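Local coordinates for succinoglycan biosynthesis protein (Bacillus cereus ATCC 14579, PDB 3B55) that binds a calcium ion and, as a member of the erythromycin esterase-like family, is probably a hydrolase whose substrate is not established, at residues 124-129 against 166-171; 373-378 against 383-388; 316-321 against 406-411. The protein carries 1 engineered substitution. All blocks are in the same frame, centred on the assembly; numbering follows the deposited sequence.

Contact 1 of 3, residues 124-129 against 166-171; sequences RYVLTG and VRVIGM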
ATOM      1  N   ARG A 124      -4.987  15.955  -5.533  1.00 10.39           N
ATOM      2  CA  ARG A 124      -5.336  17.209  -6.183  1.00 14.83           C
ATOM      3  C   ARG A 124      -5.552  16.965  -7.682  1.00 14.87           C
ATOM      4  O   ARG A 124      -6.411  17.590  -8.306  1.00 14.00           O
ATOM      5  CB  ARG A 124      -4.222  18.234  -5.959  1.00 17.92           C
ATOM      6  CG  ARG A 124      -4.412  19.550  -6.696  1.00 20.06           C
ATOM      7  CD  ARG A 124      -3.403  20.591  -6.218  1.00 24.12           C
ATOM      8  NE  ARG A 124      -3.492  21.843  -6.969  1.00 32.42           N
ATOM      9  CZ  ARG A 124      -2.968  22.030  -8.176  1.00 30.42           C
ATOM     10  NH1 ARG A 124      -2.313  21.045  -8.771  1.00 32.50           N
ATOM     11  NH2 ARG A 124      -3.098  23.201  -8.787  1.00 31.21           N
ATOM     12  N   TYR A 125      -4.776  16.046  -8.249  1.00 12.29           N
ATOM     13  CA  TYR A 125      -4.902  15.717  -9.662  1.00 11.36           C
ATOM     14  C   TYR A 125      -6.211  14.988  -9.988  1.00 11.26           C
ATOM     15  O   TYR A 125      -6.844  15.285 -10.997  1.00 12.05           O
ATOM     16  CB  TYR A 125      -3.719  14.865 -10.119  1.00 14.21           C
ATOM     17  CG  TYR A 125      -3.896  14.283 -11.504  1.00 12.10           C
ATOM     18  CD1 TYR A 125      -3.777  15.079 -12.642  1.00 14.59           C
ATOM     19  CD2 TYR A 125      -4.242  12.947 -11.670  1.00 11.03           C
ATOM     20  CE1 TYR A 125      -4.006  14.551 -13.916  1.00 16.19           C
ATOM     21  CE2 TYR A 125      -4.469  12.411 -12.931  1.00 13.45           C
ATOM     22  CZ  TYR A 125      -4.351  13.216 -14.048  1.00 19.68           C
ATOM     23  OH  TYR A 125      -4.590  12.676 -15.291  1.00 20.78           O
ATOM     24  N   VAL A 126      -6.620  14.036  -9.154  1.00 11.86           N
ATOM     25  CA  VAL A 126      -7.859  13.319  -9.430  1.00 11.69           C
ATOM     26  C   VAL A 126      -9.094  14.124  -9.041  1.00 11.43           C
ATOM     27  O   VAL A 126     -10.212  13.773  -9.409  1.00 11.84           O
ATOM     28  CB  VAL A 126      -7.915  11.939  -8.710  1.00 10.91           C
ATOM     29  CG1 VAL A 126      -6.795  11.041  -9.227  1.00  4.19           C
ATOM     30  CG2 VAL A 126      -7.834  12.117  -7.209  1.00  6.33           C
ATOM     31  N   LEU A 127      -8.890  15.202  -8.295  1.00 14.15           N
ATOM     32  CA  LEU A 127      -9.998  16.048  -7.874  1.00 16.53           C
ATOM     33  C   LEU A 127     -10.212  17.204  -8.833  1.00 15.97           C
ATOM     34  O   LEU A 127     -11.345  17.549  -9.152  1.00 20.27           O
ATOM     35  CB  LEU A 127      -9.746  16.636  -6.475  1.00 18.28           C
ATOM     36  CG  LEU A 127     -10.375  15.998  -5.237  1.00 23.95           C
ATOM     37  CD1 LEU A 127     -11.873  15.888  -5.448  1.00 28.23           C
ATOM     38  CD2 LEU A 127      -9.768  14.639  -4.966  1.00 28.80           C
ATOM     39  N   THR A 128      -9.115  17.809  -9.279  1.00 17.67           N
ATOM     40  CA  THR A 128      -9.175  18.967 -10.166  1.00 17.55           C
ATOM     41  C   THR A 128      -8.566  18.775 -11.546  1.00 17.72           C
ATOM     42  O   THR A 128      -8.722  19.635 -12.408  1.00 21.99           O
ATOM     43  CB  THR A 128      -8.474  20.171  -9.521  1.00 17.38           C
ATOM     44  OG1 THR A 128      -7.076  19.888  -9.375  1.00 17.86           O
ATOM     45  CG2 THR A 128      -9.060  20.451  -8.153  1.00 20.18           C
ATOM     46  N   GLY A 129      -7.871  17.664 -11.759  1.00 18.04           N
ATOM     47  CA  GLY A 129      -7.252  17.425 -13.052  1.00 20.16           C
ATOM     48  C   GLY A 129      -5.997  18.260 -13.254  1.00 20.46           C
ATOM     49  O   GLY A 129      -5.382  18.214 -14.317  1.00 19.45           O
ATOM     50  N   VAL A 166     -13.589   9.433  -5.435  1.00 10.38           N
ATOM     51  CA  VAL A 166     -12.526   8.593  -4.904  1.00  7.99           C
ATOM     52  C   VAL A 166     -11.362   9.488  -4.492  1.00  9.72           C
ATOM     53  O   VAL A 166     -10.883  10.286  -5.298  1.00  7.18           O
ATOM     54  CB  VAL A 166     -12.025   7.599  -5.963  1.00 10.14           C
ATOM     55  CG1 VAL A 166     -10.840   6.798  -5.417  1.00  7.36           C
ATOM     56  CG2 VAL A 166     -13.171   6.680  -6.383  1.00  9.40           C
ATOM     57  N   ARG A 167     -10.921   9.360  -3.239  1.00 10.57           N
ATOM     58  CA  ARG A 167      -9.809  10.154  -2.718  1.00  9.99           C
ATOM     59  C   ARG A 167      -8.527   9.331  -2.757  1.00 11.22           C
ATOM     60  O   ARG A 167      -8.558   8.110  -2.588  1.00 11.54           O
ATOM     61  CB  ARG A 167     -10.071  10.572  -1.267  1.00 14.09           C
ATOM     62  CG  ARG A 167     -11.414  11.234  -1.017  1.00 23.43           C
ATOM     63  CD  ARG A 167     -11.589  12.526  -1.807  1.00 27.84           C
ATOM     64  NE  ARG A 167     -10.541  13.515  -1.548  1.00 31.70           N
ATOM     65  CZ  ARG A 167     -10.207  13.969  -0.344  1.00 43.23           C
ATOM     66  NH1 ARG A 167     -10.830  13.527   0.741  1.00 43.19           N
ATOM     67  NH2 ARG A 167      -9.245  14.875  -0.223  1.00 45.57           N
ATOM     68  N   VAL A 168      -7.399   9.996  -2.983  1.00  9.77           N
ATOM     69  CA  VAL A 168      -6.115   9.314  -3.029  1.00  7.33           C
ATOM     70  C   VAL A 168      -5.265   9.696  -1.830  1.00  9.52           C
ATOM     71  O   VAL A 168      -4.909  10.856  -1.652  1.00 10.42           O
ATOM     72  CB  VAL A 168      -5.342   9.647  -4.318  1.00  6.43           C
ATOM     73  CG1 VAL A 168      -3.910   9.144  -4.215  1.00  4.92           C
ATOM     74  CG2 VAL A 168      -6.028   9.002  -5.501  1.00  6.72           C
ATOM     75  N   ILE A 169      -4.938   8.703  -1.010  1.00  9.23           N
ATOM     76  CA  ILE A 169      -4.129   8.922   0.188  1.00  9.93           C
ATOM     77  C   ILE A 169      -2.812   8.145   0.130  1.00  9.53           C
ATOM     78  O   ILE A 169      -2.732   7.077  -0.483  1.00 11.40           O
ATOM     79  CB  ILE A 169      -4.901   8.477   1.479  1.00  9.85           C
ATOM     80  CG1 ILE A 169      -6.130   9.362   1.705  1.00 12.07           C
ATOM     81  CG2 ILE A 169      -3.987   8.529   2.696  1.00  8.79           C
ATOM     82  CD1 ILE A 169      -7.372   8.867   1.001  1.00 18.25           C
ATOM     83  N   GLY A 170      -1.790   8.696   0.774  1.00  8.52           N
ATOM     84  CA  GLY A 170      -0.492   8.050   0.828  1.00  6.34           C
ATOM     85  C   GLY A 170      -0.212   7.643   2.268  1.00 10.11           C
ATOM     86  O   GLY A 170      -0.264   8.476   3.179  1.00  9.11           O
HETATM   87  N   MSE A 171       0.088   6.370   2.492  1.00 11.02           N
HETATM   88  CA  MSE A 171       0.354   5.917   3.845  1.00 15.24           C
HETATM   89  C   MSE A 171       1.843   5.854   4.197  1.00 14.15           C
HETATM   90  O   MSE A 171       2.192   5.667   5.364  1.00 12.35           O
HETATM   91  CB  MSE A 171      -0.293   4.550   4.070  1.00 13.36           C
HETATM   92  CG  MSE A 171       0.364   3.415   3.310  1.00 16.79           C
HETATM   93 SE   MSE A 171      -0.507   1.709   3.623  1.00 30.50          SE
HETATM   94  CE  MSE A 171       0.129   0.761   2.056  1.00 16.39           C
TER
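V126 and L127, in the last turn of helix 116-128, lie beside V166, R167 and V168 at the start of strand 167-172; the backbones come closest between V126 CA and R167 CA, 7.7 Å apart, and no hydrogen bond joins them. The helix finishes within the segment. R124 O receives T128 OG1 at 2.6 Å and T128 N at 2.9 Å, from opposite faces of its carbonyl plane, and G129 then leaves the helical path with a positive phi. Across the interface the apolar part is small. V126 and V168 meet nearly at right angles through their CG2 methyls, 4.0 Å apart. The same V126 CG2 also rests on V166 O, likewise at 4.0 Å. L127 reaches inward with its CD2 methyl, which lies 3.7 Å from R167 NE in the plane of the guanidinium, at its edge. R167 starts out pointing away from the helix, but bends at chi2 and chi3 (-61° and -57°) turn its chain back and bring the guanidinium to the helix. There NH2 forms a salt bridge with D123 OD2, while the other oxygen, OD1, accepts V168 N, so one helix carboxylate holds both an arginine and a backbone N-H of the strand. R167 and I169 bond through their backbones to strand 109-112, and I153 of helix 144-158 covers V126. Strands 109-112 and 167-172 run parallel and adjacent, joined through helices 116-128 and 144-158: a beta-alpha-beta crossover, extended by a second helix, at the rim of the central alpha/beta sheet.

Contact 2 of 3, residues 373-378 against 383-388; sequences YIFGQV and FFIDLR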
ATOM      1  N   TYR A 373       4.548 -22.515  -8.295  1.00 10.61           N
ATOM      2  CA  TYR A 373       4.500 -23.672  -9.183  1.00  9.71           C
ATOM      3  C   TYR A 373       3.116 -24.314  -9.147  1.00 11.09           C
ATOM      4  O   TYR A 373       2.512 -24.579 -10.185  1.00  9.26           O
ATOM      5  CB  TYR A 373       5.523 -24.719  -8.744  1.00 12.53           C
ATOM      6  CG  TYR A 373       5.561 -25.936  -9.640  1.00 14.21           C
ATOM      7  CD1 TYR A 373       6.348 -25.948 -10.791  1.00 16.48           C
ATOM      8  CD2 TYR A 373       4.783 -27.067  -9.360  1.00 12.77           C
ATOM      9  CE1 TYR A 373       6.362 -27.041 -11.644  1.00 20.97           C
ATOM     10  CE2 TYR A 373       4.792 -28.176 -10.211  1.00 16.46           C
ATOM     11  CZ  TYR A 373       5.587 -28.149 -11.355  1.00 17.31           C
ATOM     12  OH  TYR A 373       5.600 -29.212 -12.226  1.00 19.58           O
ATOM     13  N   ILE A 374       2.634 -24.578  -7.937  1.00 11.57           N
ATOM     14  CA  ILE A 374       1.347 -25.214  -7.744  1.00  9.25           C
ATOM     15  C   ILE A 374       0.189 -24.429  -8.363  1.00 11.96           C
ATOM     16  O   ILE A 374      -0.589 -24.994  -9.135  1.00  7.43           O
ATOM     17  CB  ILE A 374       1.138 -25.498  -6.248  1.00 10.91           C
ATOM     18  CG1 ILE A 374       2.165 -26.559  -5.818  1.00 11.90           C
ATOM     19  CG2 ILE A 374      -0.284 -25.972  -5.986  1.00 10.84           C
ATOM     20  CD1 ILE A 374       2.220 -26.844  -4.327  1.00 10.06           C
ATOM     21  N   PHE A 375       0.066 -23.143  -8.040  1.00 10.99           N
ATOM     22  CA  PHE A 375      -0.994 -22.330  -8.637  1.00 11.18           C
ATOM     23  C   PHE A 375      -0.685 -22.159 -10.128  1.00 11.11           C
ATOM     24  O   PHE A 375      -1.581 -21.944 -10.944  1.00 11.56           O
ATOM     25  CB  PHE A 375      -1.067 -20.952  -7.965  1.00  9.76           C
ATOM     26  CG  PHE A 375      -1.943 -20.918  -6.740  1.00  8.39           C
ATOM     27  CD1 PHE A 375      -3.286 -20.580  -6.841  1.00 10.80           C
ATOM     28  CD2 PHE A 375      -1.429 -21.255  -5.490  1.00  6.56           C
ATOM     29  CE1 PHE A 375      -4.108 -20.579  -5.715  1.00 17.66           C
ATOM     30  CE2 PHE A 375      -2.235 -21.258  -4.364  1.00  8.30           C
ATOM     31  CZ  PHE A 375      -3.581 -20.918  -4.476  1.00 13.45           C
ATOM     32  N   GLY A 376       0.594 -22.266 -10.476  1.00 12.03           N
ATOM     33  CA  GLY A 376       1.003 -22.128 -11.861  1.00 11.09           C
ATOM     34  C   GLY A 376       0.573 -23.282 -12.751  1.00 12.75           C
ATOM     35  O   GLY A 376       0.660 -23.183 -13.975  1.00 15.60           O
ATOM     36  N   GLN A 377       0.123 -24.382 -12.153  1.00 13.20           N
ATOM     37  CA  GLN A 377      -0.318 -25.528 -12.939  1.00 15.13           C
ATOM     38  C   GLN A 377      -1.805 -25.451 -13.306  1.00 17.91           C
ATOM     39  O   GLN A 377      -2.313 -26.308 -14.035  1.00 17.86           O
ATOM     40  CB  GLN A 377      -0.032 -26.835 -12.196  1.00 16.84           C
ATOM     41  CG  GLN A 377       1.450 -27.090 -11.935  1.00 14.41           C
ATOM     42  CD  GLN A 377       2.299 -26.882 -13.175  1.00 20.48           C
ATOM     43  OE1 GLN A 377       2.911 -25.830 -13.348  1.00 31.04           O
ATOM     44  NE2 GLN A 377       2.326 -27.879 -14.051  1.00 24.55           N
ATOM     45  N   VAL A 378      -2.500 -24.435 -12.793  1.00 15.17           N
ATOM     46  CA  VAL A 378      -3.912 -24.256 -13.113  1.00 15.44           C
ATOM     47  C   VAL A 378      -3.976 -23.806 -14.572  1.00 15.86           C
ATOM     48  O   VAL A 378      -3.276 -22.873 -14.957  1.00 16.41           O
ATOM     49  CB  VAL A 378      -4.558 -23.188 -12.208  1.00 17.18           C
ATOM     50  CG1 VAL A 378      -5.953 -22.843 -12.713  1.00 14.73           C
ATOM     51  CG2 VAL A 378      -4.625 -23.708 -10.775  1.00 14.49           C
ATOM     52  N   PHE A 383      -6.908 -15.886 -12.852  1.00  9.87           N
ATOM     53  CA  PHE A 383      -8.055 -16.327 -12.071  1.00  8.22           C
ATOM     54  C   PHE A 383      -7.881 -15.940 -10.616  1.00  9.84           C
ATOM     55  O   PHE A 383      -6.778 -15.608 -10.183  1.00  9.16           O
ATOM     56  CB  PHE A 383      -8.217 -17.849 -12.158  1.00  7.51           C
ATOM     57  CG  PHE A 383      -7.073 -18.618 -11.550  1.00  8.87           C
ATOM     58  CD1 PHE A 383      -5.922 -18.887 -12.286  1.00 10.09           C
ATOM     59  CD2 PHE A 383      -7.142 -19.066 -10.235  1.00 12.87           C
ATOM     60  CE1 PHE A 383      -4.859 -19.595 -11.723  1.00  8.05           C
ATOM     61  CE2 PHE A 383      -6.086 -19.774  -9.661  1.00  9.60           C
ATOM     62  CZ  PHE A 383      -4.942 -20.040 -10.405  1.00 11.41           C
ATOM     63  N   PHE A 384      -8.977 -15.946  -9.868  1.00  8.94           N
ATOM     64  CA  PHE A 384      -8.884 -15.661  -8.453  1.00 10.81           C
ATOM     65  C   PHE A 384      -9.662 -16.722  -7.700  1.00 10.88           C
ATOM     66  O   PHE A 384     -10.424 -17.491  -8.298  1.00  9.89           O
ATOM     67  CB  PHE A 384      -9.360 -14.244  -8.107  1.00  9.35           C
ATOM     68  CG  PHE A 384     -10.808 -13.972  -8.409  1.00 12.64           C
ATOM     69  CD1 PHE A 384     -11.245 -13.789  -9.720  1.00 11.61           C
ATOM     70  CD2 PHE A 384     -11.715 -13.791  -7.369  1.00  9.01           C
ATOM     71  CE1 PHE A 384     -12.557 -13.419  -9.987  1.00  8.61           C
ATOM     72  CE2 PHE A 384     -13.031 -13.422  -7.627  1.00 16.57           C
ATOM     73  CZ  PHE A 384     -13.452 -13.234  -8.942  1.00 10.92           C
ATOM     74  N   ILE A 385      -9.461 -16.782  -6.392  1.00  9.07           N
ATOM     75  CA  ILE A 385     -10.127 -17.798  -5.597  1.00 14.32           C
ATOM     76  C   ILE A 385     -10.209 -17.395  -4.140  1.00 13.93           C
ATOM     77  O   ILE A 385      -9.347 -16.670  -3.639  1.00 14.54           O
ATOM     78  CB  ILE A 385      -9.362 -19.134  -5.712  1.00 15.95           C
ATOM     79  CG1 ILE A 385      -9.985 -20.184  -4.796  1.00 17.22           C
ATOM     80  CG2 ILE A 385      -7.894 -18.915  -5.381  1.00 17.05           C
ATOM     81  CD1 ILE A 385      -9.642 -21.606  -5.207  1.00 21.10           C
ATOM     82  N   ASP A 386     -11.252 -17.869  -3.465  1.00 13.00           N
ATOM     83  CA  ASP A 386     -11.438 -17.570  -2.052  1.00 12.84           C
ATOM     84  C   ASP A 386     -10.726 -18.654  -1.246  1.00 14.89           C
ATOM     85  O   ASP A 386     -11.203 -19.791  -1.159  1.00 11.34           O
ATOM     86  CB  ASP A 386     -12.924 -17.570  -1.692  1.00 12.89           C
ATOM     87  CG  ASP A 386     -13.193 -16.936  -0.338  1.00 15.60           C
ATOM     88  OD1 ASP A 386     -12.337 -17.071   0.560  1.00 13.13           O
ATOM     89  OD2 ASP A 386     -14.265 -16.315  -0.171  1.00 20.17           O
ATOM     90  N   LEU A 387      -9.579 -18.307  -0.670  1.00 12.72           N
ATOM     91  CA  LEU A 387      -8.798 -19.249   0.126  1.00 16.24           C
ATOM     92  C   LEU A 387      -9.539 -19.660   1.402  1.00 16.60           C
ATOM     93  O   LEU A 387      -9.290 -20.726   1.961  1.00 16.54           O
ATOM     94  CB  LEU A 387      -7.443 -18.627   0.493  1.00 15.24           C
ATOM     95  CG  LEU A 387      -6.572 -18.142  -0.676  1.00 15.09           C
ATOM     96  CD1 LEU A 387      -5.304 -17.502  -0.142  1.00 13.74           C
ATOM     97  CD2 LEU A 387      -6.240 -19.299  -1.597  1.00 13.99           C
ATOM     98  N   ARG A 388     -10.450 -18.810   1.858  1.00 18.85           N
ATOM     99  CA  ARG A 388     -11.206 -19.103   3.068  1.00 22.14           C
ATOM    100  C   ARG A 388     -12.208 -20.234   2.858  1.00 20.94           C
ATOM    101  O   ARG A 388     -12.708 -20.808   3.820  1.00 22.99           O
ATOM    102  CB  ARG A 388     -11.951 -17.854   3.532  1.00 20.89           C
ATOM    103  CG  ARG A 388     -11.052 -16.698   3.910  1.00 16.58           C
ATOM    104  CD  ARG A 388     -11.866 -15.423   4.039  1.00 17.35           C
ATOM    105  NE  ARG A 388     -12.586 -15.147   2.800  1.00 11.68           N
ATOM    106  CZ  ARG A 388     -13.361 -14.085   2.597  1.00 14.88           C
ATOM    107  NH1 ARG A 388     -13.520 -13.181   3.557  1.00 10.40           N
ATOM    108  NH2 ARG A 388     -13.986 -13.933   1.434  1.00  6.09           N
TER
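F375 and F383 carry the aromatic part of the contact, their side chains crossing at about a right angle. F383 CZ comes to the rim of the F375 ring, near its plane, with CD1 of F375 as the nearest ring atom at 4.0 Å. F375 O in turn lies in the plane of the F383 ring, 3.9 Å from CZ at its edge. The one CH-pi contact is made by V378, whose CG1 sits over a face of F383, 3.9 Å from the centroid and 25° off the normal. F383 is set for this by chi1 of 64°, which places its ring between the backbone N and carbonyl carbon. Two aliphatic groups meet the far end of F375: I385 CG2 touches CE1 from the ring edge at 4.1 Å, and L387 CD2 approaches CZ at 4.2 Å. The charged pair lies where the strand ends: R388, in the 3-10 turn that follows, grips D386 side-on, NE to OD1 at 3.0 Å and NH2 to OD2 at 2.9 Å, while R388 N also reaches OD1 and completes an Asx turn. Elsewhere, Q434 NE2 bonds to both F375 O and V378 O, and W397 of helix 392-398 adds to the cover of F375. This is the packing of an alpha/beta fold: F375 of the short helix 371-376 and V378 just beyond it pack on strand 382-386, next to the outermost strand 51-53, and on the turn after it, through a tight helix-to-strand connection.

Contact 3 of 3, residues 316-321 against 406-411; sequences LSFIYP and AGITTE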
ATOM      1  N   LEU A 316       7.696 -10.710   5.347  1.00 19.76           N
ATOM      2  CA  LEU A 316       8.874  -9.855   5.220  1.00 19.79           C
ATOM      3  C   LEU A 316       9.674  -9.906   6.519  1.00 19.64           C
ATOM      4  O   LEU A 316      10.462  -9.002   6.817  1.00 17.74           O
ATOM      5  CB  LEU A 316       8.445  -8.405   4.963  1.00 18.28           C
ATOM      6  CG  LEU A 316       8.296  -7.850   3.543  1.00 24.19           C
ATOM      7  CD1 LEU A 316       8.167  -8.952   2.512  1.00 19.91           C
ATOM      8  CD2 LEU A 316       7.087  -6.934   3.520  1.00 22.15           C
ATOM      9  N   SER A 317       9.472 -10.969   7.287  1.00 19.90           N
ATOM     10  CA  SER A 317      10.155 -11.115   8.564  1.00 23.11           C
ATOM     11  C   SER A 317      11.684 -10.999   8.510  1.00 22.79           C
ATOM     12  O   SER A 317      12.323 -10.855   9.552  1.00 21.20           O
ATOM     13  CB  SER A 317       9.747 -12.439   9.228  1.00 19.18           C
ATOM     14  OG  SER A 317       9.853 -13.525   8.327  1.00 26.31           O
ATOM     15  N   PHE A 318      12.282 -11.050   7.322  1.00 23.36           N
ATOM     16  CA  PHE A 318      13.734 -10.938   7.278  1.00 25.78           C
ATOM     17  C   PHE A 318      14.204  -9.521   7.618  1.00 25.93           C
ATOM     18  O   PHE A 318      15.394  -9.295   7.830  1.00 26.91           O
ATOM     19  CB  PHE A 318      14.309 -11.396   5.925  1.00 25.80           C
ATOM     20  CG  PHE A 318      14.125 -10.415   4.805  1.00 27.63           C
ATOM     21  CD1 PHE A 318      12.900 -10.295   4.160  1.00 32.86           C
ATOM     22  CD2 PHE A 318      15.194  -9.631   4.374  1.00 32.71           C
ATOM     23  CE1 PHE A 318      12.733  -9.404   3.098  1.00 33.80           C
ATOM     24  CE2 PHE A 318      15.041  -8.734   3.313  1.00 36.67           C
ATOM     25  CZ  PHE A 318      13.806  -8.623   2.672  1.00 37.50           C
ATOM     26  N   ILE A 319      13.270  -8.572   7.671  1.00 27.73           N
ATOM     27  CA  ILE A 319      13.584  -7.185   8.029  1.00 27.02           C
ATOM     28  C   ILE A 319      12.531  -6.579   8.959  1.00 22.44           C
ATOM     29  O   ILE A 319      12.868  -5.834   9.876  1.00 23.49           O
ATOM     30  CB  ILE A 319      13.723  -6.255   6.793  1.00 26.25           C
ATOM     31  CG1 ILE A 319      12.745  -6.662   5.688  1.00 30.49           C
ATOM     32  CG2 ILE A 319      15.161  -6.267   6.308  1.00 36.87           C
ATOM     33  CD1 ILE A 319      12.790  -5.756   4.463  1.00 42.86           C
ATOM     34  N   TYR A 320      11.261  -6.906   8.731  1.00 18.60           N
ATOM     35  CA  TYR A 320      10.166  -6.375   9.548  1.00 15.72           C
ATOM     36  C   TYR A 320       9.753  -7.268  10.709  1.00 18.08           C
ATOM     37  O   TYR A 320       9.623  -8.485  10.557  1.00 17.97           O
ATOM     38  CB  TYR A 320       8.933  -6.130   8.672  1.00 17.11           C
ATOM     39  CG  TYR A 320       8.989  -4.883   7.817  1.00 13.09           C
ATOM     40  CD1 TYR A 320       8.563  -3.649   8.317  1.00 15.03           C
ATOM     41  CD2 TYR A 320       9.480  -4.932   6.514  1.00 13.72           C
ATOM     42  CE1 TYR A 320       8.620  -2.493   7.535  1.00  7.47           C
ATOM     43  CE2 TYR A 320       9.550  -3.780   5.724  1.00 15.35           C
ATOM     44  CZ  TYR A 320       9.116  -2.565   6.240  1.00 15.19           C
ATOM     45  OH  TYR A 320       9.176  -1.429   5.459  1.00 17.51           O
ATOM     46  N   PRO A 321       9.562  -6.676  11.896  1.00 17.74           N
ATOM     47  CA  PRO A 321       9.150  -7.450  13.069  1.00 18.45           C
ATOM     48  C   PRO A 321       7.657  -7.737  12.901  1.00 18.14           C
ATOM     49  O   PRO A 321       7.157  -8.799  13.284  1.00 15.80           O
ATOM     50  CB  PRO A 321       9.427  -6.492  14.229  1.00 20.52           C
ATOM     51  CG  PRO A 321      10.516  -5.593  13.684  1.00 20.25           C
ATOM     52  CD  PRO A 321      10.022  -5.337  12.293  1.00 17.59           C
ATOM     53  N   ALA A 406       9.226 -13.769  -3.325  1.00 14.64           N
ATOM     54  CA  ALA A 406       9.220 -12.630  -2.406  1.00 17.01           C
ATOM     55  C   ALA A 406       8.902 -11.291  -3.063  1.00 15.41           C
ATOM     56  O   ALA A 406       8.191 -10.458  -2.489  1.00 16.89           O
ATOM     57  CB  ALA A 406      10.554 -12.552  -1.675  1.00 18.23           C
ATOM     58  N   GLY A 407       9.448 -11.077  -4.252  1.00  9.59           N
ATOM     59  CA  GLY A 407       9.173  -9.847  -4.969  1.00 10.43           C
ATOM     60  C   GLY A 407       9.778  -8.554  -4.449  1.00 11.55           C
ATOM     61  O   GLY A 407       9.186  -7.483  -4.627  1.00  9.04           O
ATOM     62  N   ILE A 408      10.939  -8.633  -3.809  1.00 12.10           N
ATOM     63  CA  ILE A 408      11.593  -7.432  -3.298  1.00 13.63           C
ATOM     64  C   ILE A 408      12.085  -6.590  -4.485  1.00 12.90           C
ATOM     65  O   ILE A 408      12.445  -7.122  -5.539  1.00 10.83           O
ATOM     66  CB  ILE A 408      12.767  -7.790  -2.371  1.00 12.27           C
ATOM     67  CG1 ILE A 408      12.256  -8.653  -1.217  1.00 15.31           C
ATOM     68  CG2 ILE A 408      13.400  -6.520  -1.808  1.00 11.89           C
ATOM     69  CD1 ILE A 408      11.068  -8.030  -0.484  1.00 15.97           C
ATOM     70  N   THR A 409      12.086  -5.273  -4.323  1.00 15.20           N
ATOM     71  CA  THR A 409      12.483  -4.393  -5.413  1.00 17.51           C
ATOM     72  C   THR A 409      13.966  -4.415  -5.774  1.00 18.60           C
ATOM     73  O   THR A 409      14.368  -3.875  -6.808  1.00 18.97           O
ATOM     74  CB  THR A 409      12.040  -2.953  -5.110  1.00 18.41           C
ATOM     75  OG1 THR A 409      12.590  -2.533  -3.852  1.00 28.10           O
ATOM     76  CG2 THR A 409      10.525  -2.880  -5.034  1.00 17.26           C
ATOM     77  N   THR A 410      14.782  -5.043  -4.933  1.00 20.49           N
ATOM     78  CA  THR A 410      16.210  -5.137  -5.216  1.00 22.65           C
ATOM     79  C   THR A 410      16.667  -6.586  -5.223  1.00 22.37           C
ATOM     80  O   THR A 410      16.248  -7.381  -4.384  1.00 21.80           O
ATOM     81  CB  THR A 410      17.062  -4.376  -4.180  1.00 23.33           C
ATOM     82  OG1 THR A 410      16.797  -2.971  -4.274  1.00 29.29           O
ATOM     83  CG2 THR A 410      18.554  -4.624  -4.434  1.00 30.53           C
ATOM     84  N   GLU A 411      17.515  -6.918  -6.189  1.00 26.24           N
ATOM     85  CA  GLU A 411      18.077  -8.259  -6.330  1.00 29.61           C
ATOM     86  C   GLU A 411      19.499  -8.152  -5.778  1.00 27.63           C
ATOM     87  O   GLU A 411      20.278  -7.308  -6.229  1.00 27.63           O
ATOM     88  CB  GLU A 411      18.121  -8.670  -7.809  1.00 31.77           C
ATOM     89  CG  GLU A 411      16.762  -8.641  -8.502  1.00 44.13           C
ATOM     90  CD  GLU A 411      16.176 -10.027  -8.747  1.00 51.58           C
ATOM     91  OE1 GLU A 411      16.691 -10.736  -9.640  1.00 46.03           O
ATOM     92  OE2 GLU A 411      15.199 -10.402  -8.059  1.00 45.00           O
TER
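L316 O is gripped by two backbone N-H groups of its own loop, Y320 N at 2.9 Å and I319 N at 3.0 Å, which arrive from opposite faces of the carbonyl plane. The two bonds wind 316-320 into a compact turn that presents L316 and F318 to I408 of the other loop. No hydrogen bond crosses between the segments, and the contact is apolar throughout. I408 supplies the common point: its CD1 methyl lies 4.3 Å from L316 CD1 and 4.2 Å from F318 CE1. CG1 of I408 adds a second touch, at 4.2 Å from F318 CZ. The F318 and I408 side chains come from opposite directions, and the isoleucine methyl meets the phenylalanine at the ring edge, near its plane, not over a face. CG1 of I408 stands anti to the carbonyl carbon (chi1 -58°), and chi2 of -53° then sets the position of CD1. One face of the F318 ring is covered from within the turn by I319 CG1, 3.6 Å above the plane and over its centre, which probably restricts the tilt of the ring. L316 lies deeper, its side chain about 7 Å from the calcium ion bound by H85 and E113. The side chain of I408 is near the same site, and that of its neighbour T409 touches H85. The 316-321 loop, between helices 307-310 and 324-332, is held to helix 278-298 by Y320, whose OH bonds to H283 ND1 and whose ring meets Y280 of that helix and H309 of helix 307-310 edge-to-face. The 406-411 loop, between strands 402-405 and 418-421, has its backbone bonded to K351 of strand 346-351 at T409 and E411, and G407 O to H306 NE2 at the end of central strand 301-306.

In the fold
From the N terminus, contact 1 comes first, closing a loop of 36 residues that holds helix 144-158 and tying helix 116-128 to one outermost strand of the mixed sheet. The chain then runs through a series of helices ending in 278-298, then strand 301-306 and helix 307-310, before contact 3 opens at 316-321. Contact 2 is nested inside the loop that contact 3 closes: it opens and shuts across four residues, near the other edge of the same sheet, before the chain returns at 406-411. Contacts 1 and 2 thus serve one sheet, with centres about 33 Å apart. Contact 3 joins two loops near the calcium site, across the chain's centre from contact 1. None of the three touches another.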